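Long-range contact in hydrazine synthase alpha subunit (Candidatus Kuenenia stuttgartiensis, PDB 5C2V), which catalyses, within the hydrazine synthase complex, the condensation of hydroxylamine with ammonia to give hydrazine, and carries two c-type hemes: residues D[288-293]-D[340-345]. Numbering follows the deposited sequence.
Sequences QAKITF and PYPLPD
Phe293 and Pro344 meet where the first strands of two successive blades of the six-bladed beta-propeller run out into loops, and they illustrate how blades join by packing rather than by pairing. CG of the proline sits over one face of the phenylalanine, 4.0 Å from the ring centroid and 22° off its normal, a CH-pi contact. The two side chains lie side by side and point the same way, with CD of Pro344 3.6 Å from CE2 of Phe293. O of Pro342 lies at the ring edge, in its plane, 4.0 Å from CE2 of Phe293.

Strands 289-291 and 340-342 run nearly parallel, at 13°, yet their axes come no closer than 6.9 Å and no hydrogen bond crosses between them. Side chains fill the interval. CB of Lys290 rests 3.8 Å from CD of Pro342, whose CB is also met by the Thr292 methyl CG2. Further along, the Lys290 chain passes the carbonyl of Pro340, CD of Lys290 lying 3.2 Å from O of Pro340, and comes obliquely beside the Tyr341 ring, where CE of Lys290 is 3.5 Å from CD2 of Tyr341.

In the next shell, each strand is held by backbone hydrogen bonds within its own blade, Lys290 with Val299 and Tyr341 with Leu349. The lysine also makes a cation-pi contact with Trp232 of the preceding blade, while Tyr341 OH hydrogen-bonds Lys391 NZ. Gln288 OE1 reaches across to hydrogen-bond the backbone N of Ser339, and at the turn Thr292 OG1 hydrogen-bonds both Lys297 N and Asp295 OD1.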
ATOM      1  N   GLN D 288     -24.131   4.528   0.383  1.00 53.30           N
ATOM      2  CA  GLN D 288     -25.198   5.343   0.963  1.00 42.39           C
ATOM      3  C   GLN D 288     -24.782   6.804   1.094  1.00 47.78           C
ATOM      4  O   GLN D 288     -25.016   7.441   2.121  1.00 53.79           O
ATOM      5  CB  GLN D 288     -25.612   4.775   2.324  1.00 45.61           C
ATOM      6  CG  GLN D 288     -26.073   3.323   2.260  1.00 52.13           C
ATOM      7  CD  GLN D 288     -26.082   2.645   3.616  1.00 71.23           C
ATOM      8  OE1 GLN D 288     -26.017   3.302   4.652  1.00 69.27           O
ATOM      9  NE2 GLN D 288     -26.161   1.318   3.613  1.00 77.76           N
ATOM     10  N   ALA D 289     -24.167   7.328   0.039  1.00 47.37           N
ATOM     11  CA  ALA D 289     -23.649   8.691   0.041  1.00 49.59           C
ATOM     12  C   ALA D 289     -24.752   9.725  -0.160  1.00 69.10           C
ATOM     13  O   ALA D 289     -25.568   9.613  -1.075  1.00 44.09           O
ATOM     14  CB  ALA D 289     -22.582   8.847  -1.033  1.00 46.03           C
ATOM     15  N   LYS D 290     -24.769  10.731   0.710  1.00 60.58           N
ATOM     16  CA  LYS D 290     -25.690  11.854   0.586  1.00 49.42           C
ATOM     17  C   LYS D 290     -24.939  13.157   0.843  1.00 62.02           C
ATOM     18  O   LYS D 290     -23.813  13.141   1.339  1.00 69.13           O
ATOM     19  CB  LYS D 290     -26.868  11.704   1.553  1.00 47.18           C
ATOM     20  CG  LYS D 290     -27.703  10.455   1.315  1.00 49.25           C
ATOM     21  CD  LYS D 290     -28.942  10.428   2.193  1.00 58.36           C
ATOM     22  CE  LYS D 290     -29.645   9.083   2.106  1.00 61.15           C
ATOM     23  NZ  LYS D 290     -30.017   8.734   0.707  1.00 41.38           N
ATOM     24  N   ILE D 291     -25.558  14.283   0.502  1.00 66.88           N
ATOM     25  CA  ILE D 291     -24.886  15.575   0.600  1.00 60.96           C
ATOM     26  C   ILE D 291     -25.611  16.542   1.535  1.00 60.37           C
ATOM     27  O   ILE D 291     -26.829  16.698   1.457  1.00 67.51           O
ATOM     28  CB  ILE D 291     -24.739  16.228  -0.789  1.00 44.25           C
ATOM     29  CG1 ILE D 291     -24.142  15.228  -1.783  1.00 62.12           C
ATOM     30  CG2 ILE D 291     -23.886  17.484  -0.706  1.00 53.97           C
ATOM     31  CD1 ILE D 291     -23.929  15.790  -3.168  1.00 52.53           C
ATOM     32  N   THR D 292     -24.851  17.186   2.418  1.00 60.99           N
ATOM     33  CA  THR D 292     -25.409  18.154   3.357  1.00 63.85           C
ATOM     34  C   THR D 292     -25.712  19.480   2.671  1.00 70.36           C
ATOM     35  O   THR D 292     -25.036  19.870   1.722  1.00 76.92           O
ATOM     36  CB  THR D 292     -24.459  18.416   4.537  1.00 56.37           C
ATOM     37  OG1 THR D 292     -23.232  18.973   4.049  1.00 61.29           O
ATOM     38  CG2 THR D 292     -24.167  17.126   5.282  1.00 54.23           C
ATOM     39  N   PHE D 293     -26.748  20.159   3.148  1.00 69.81           N
ATOM     40  CA  PHE D 293     -27.168  21.428   2.567  1.00 67.13           C
ATOM     41  C   PHE D 293     -26.386  22.637   3.086  1.00 65.22           C
ATOM     42  O   PHE D 293     -26.041  23.532   2.315  1.00 70.74           O
ATOM     43  CB  PHE D 293     -28.667  21.613   2.798  1.00 64.66           C
ATOM     44  CG  PHE D 293     -29.497  20.506   2.214  1.00 59.58           C
ATOM     45  CD1 PHE D 293     -29.902  20.551   0.891  1.00 54.85           C
ATOM     46  CD2 PHE D 293     -29.844  19.404   2.979  1.00 60.24           C
ATOM     47  CE1 PHE D 293     -30.654  19.528   0.346  1.00 71.53           C
ATOM     48  CE2 PHE D 293     -30.596  18.377   2.439  1.00 56.89           C
ATOM     49  CZ  PHE D 293     -31.001  18.439   1.122  1.00 46.57           C
ATOM     50  N   PRO D 340     -27.099   7.373   6.704  1.00 70.48           N
ATOM     51  CA  PRO D 340     -27.196   8.755   7.190  1.00 71.65           C
ATOM     52  C   PRO D 340     -28.144   9.593   6.334  1.00 73.35           C
ATOM     53  O   PRO D 340     -28.187   9.403   5.119  1.00 54.70           O
ATOM     54  CB  PRO D 340     -25.759   9.260   7.077  1.00 66.06           C
ATOM     55  CG  PRO D 340     -25.200   8.499   5.921  1.00 66.01           C
ATOM     56  CD  PRO D 340     -25.851   7.138   5.956  1.00 62.83           C
ATOM     57  N   TYR D 341     -28.894  10.500   6.953  1.00 81.15           N
ATOM     58  CA  TYR D 341     -29.811  11.356   6.204  1.00 78.27           C
ATOM     59  C   TYR D 341     -29.751  12.823   6.627  1.00 60.73           C
ATOM     60  O   TYR D 341     -30.442  13.229   7.561  1.00 66.43           O
ATOM     61  CB  TYR D 341     -31.247  10.849   6.325  1.00 70.19           C
ATOM     62  CG  TYR D 341     -32.093  11.254   5.142  1.00 68.01           C
ATOM     63  CD1 TYR D 341     -32.696  12.504   5.091  1.00 71.73           C
ATOM     64  CD2 TYR D 341     -32.267  10.398   4.064  1.00 65.28           C
ATOM     65  CE1 TYR D 341     -33.460  12.883   4.007  1.00 56.68           C
ATOM     66  CE2 TYR D 341     -33.028  10.767   2.976  1.00 63.21           C
ATOM     67  CZ  TYR D 341     -33.621  12.010   2.953  1.00 71.86           C
ATOM     68  OH  TYR D 341     -34.380  12.378   1.870  1.00 75.39           O
ATOM     69  N   PRO D 342     -28.914  13.620   5.945  1.00 62.36           N
ATOM     70  CA  PRO D 342     -28.786  15.053   6.240  1.00 66.78           C
ATOM     71  C   PRO D 342     -30.091  15.819   6.021  1.00 73.65           C
ATOM     72  O   PRO D 342     -30.861  15.485   5.118  1.00 48.60           O
ATOM     73  CB  PRO D 342     -27.713  15.529   5.250  1.00 67.59           C
ATOM     74  CG  PRO D 342     -27.061  14.284   4.729  1.00 66.53           C
ATOM     75  CD  PRO D 342     -28.109  13.224   4.778  1.00 60.07           C
ATOM     76  N   LEU D 343     -30.329  16.838   6.842  1.00 73.61           N
ATOM     77  CA  LEU D 343     -31.502  17.693   6.691  1.00 81.33           C
ATOM     78  C   LEU D 343     -31.088  19.115   6.324  1.00 80.32           C
ATOM     79  O   LEU D 343     -29.999  19.559   6.686  1.00 81.74           O
ATOM     80  CB  LEU D 343     -32.333  17.707   7.979  1.00 79.79           C
ATOM     81  CG  LEU D 343     -33.242  16.513   8.277  1.00 82.26           C
ATOM     82  CD1 LEU D 343     -33.997  16.734   9.581  1.00 80.80           C
ATOM     83  CD2 LEU D 343     -34.211  16.274   7.132  1.00 79.48           C
ATOM     84  N   PRO D 344     -31.962  19.835   5.601  1.00 83.89           N
ATOM     85  CA  PRO D 344     -31.767  21.252   5.264  1.00 72.70           C
ATOM     86  C   PRO D 344     -31.647  22.147   6.498  1.00 67.13           C
ATOM     87  O   PRO D 344     -31.219  23.295   6.390  1.00 88.16           O
ATOM     88  CB  PRO D 344     -33.025  21.594   4.462  1.00 82.19           C
ATOM     89  CG  PRO D 344     -33.431  20.302   3.852  1.00 69.43           C
ATOM     90  CD  PRO D 344     -33.119  19.261   4.889  1.00 70.00           C
ATOM     91  N   ASP D 345     -32.022  21.612   7.657  1.00 71.01           N
ATOM     92  CA  ASP D 345     -31.945  22.337   8.920  1.00 73.11           C
ATOM     93  C   ASP D 345     -30.565  22.171   9.541  1.00 87.44           C
ATOM     94  O   ASP D 345     -30.336  22.582  10.680  1.00 81.64           O
ATOM     95  CB  ASP D 345     -33.015  21.844   9.894  1.00 85.88           C
ATOM     96  CG  ASP D 345     -34.391  21.793   9.269  1.00 94.77           C
ATOM     97  OD1 ASP D 345     -34.673  22.631   8.388  1.00120.15           O
ATOM     98  OD2 ASP D 345     -35.188  20.915   9.658  1.00 89.87           O
TER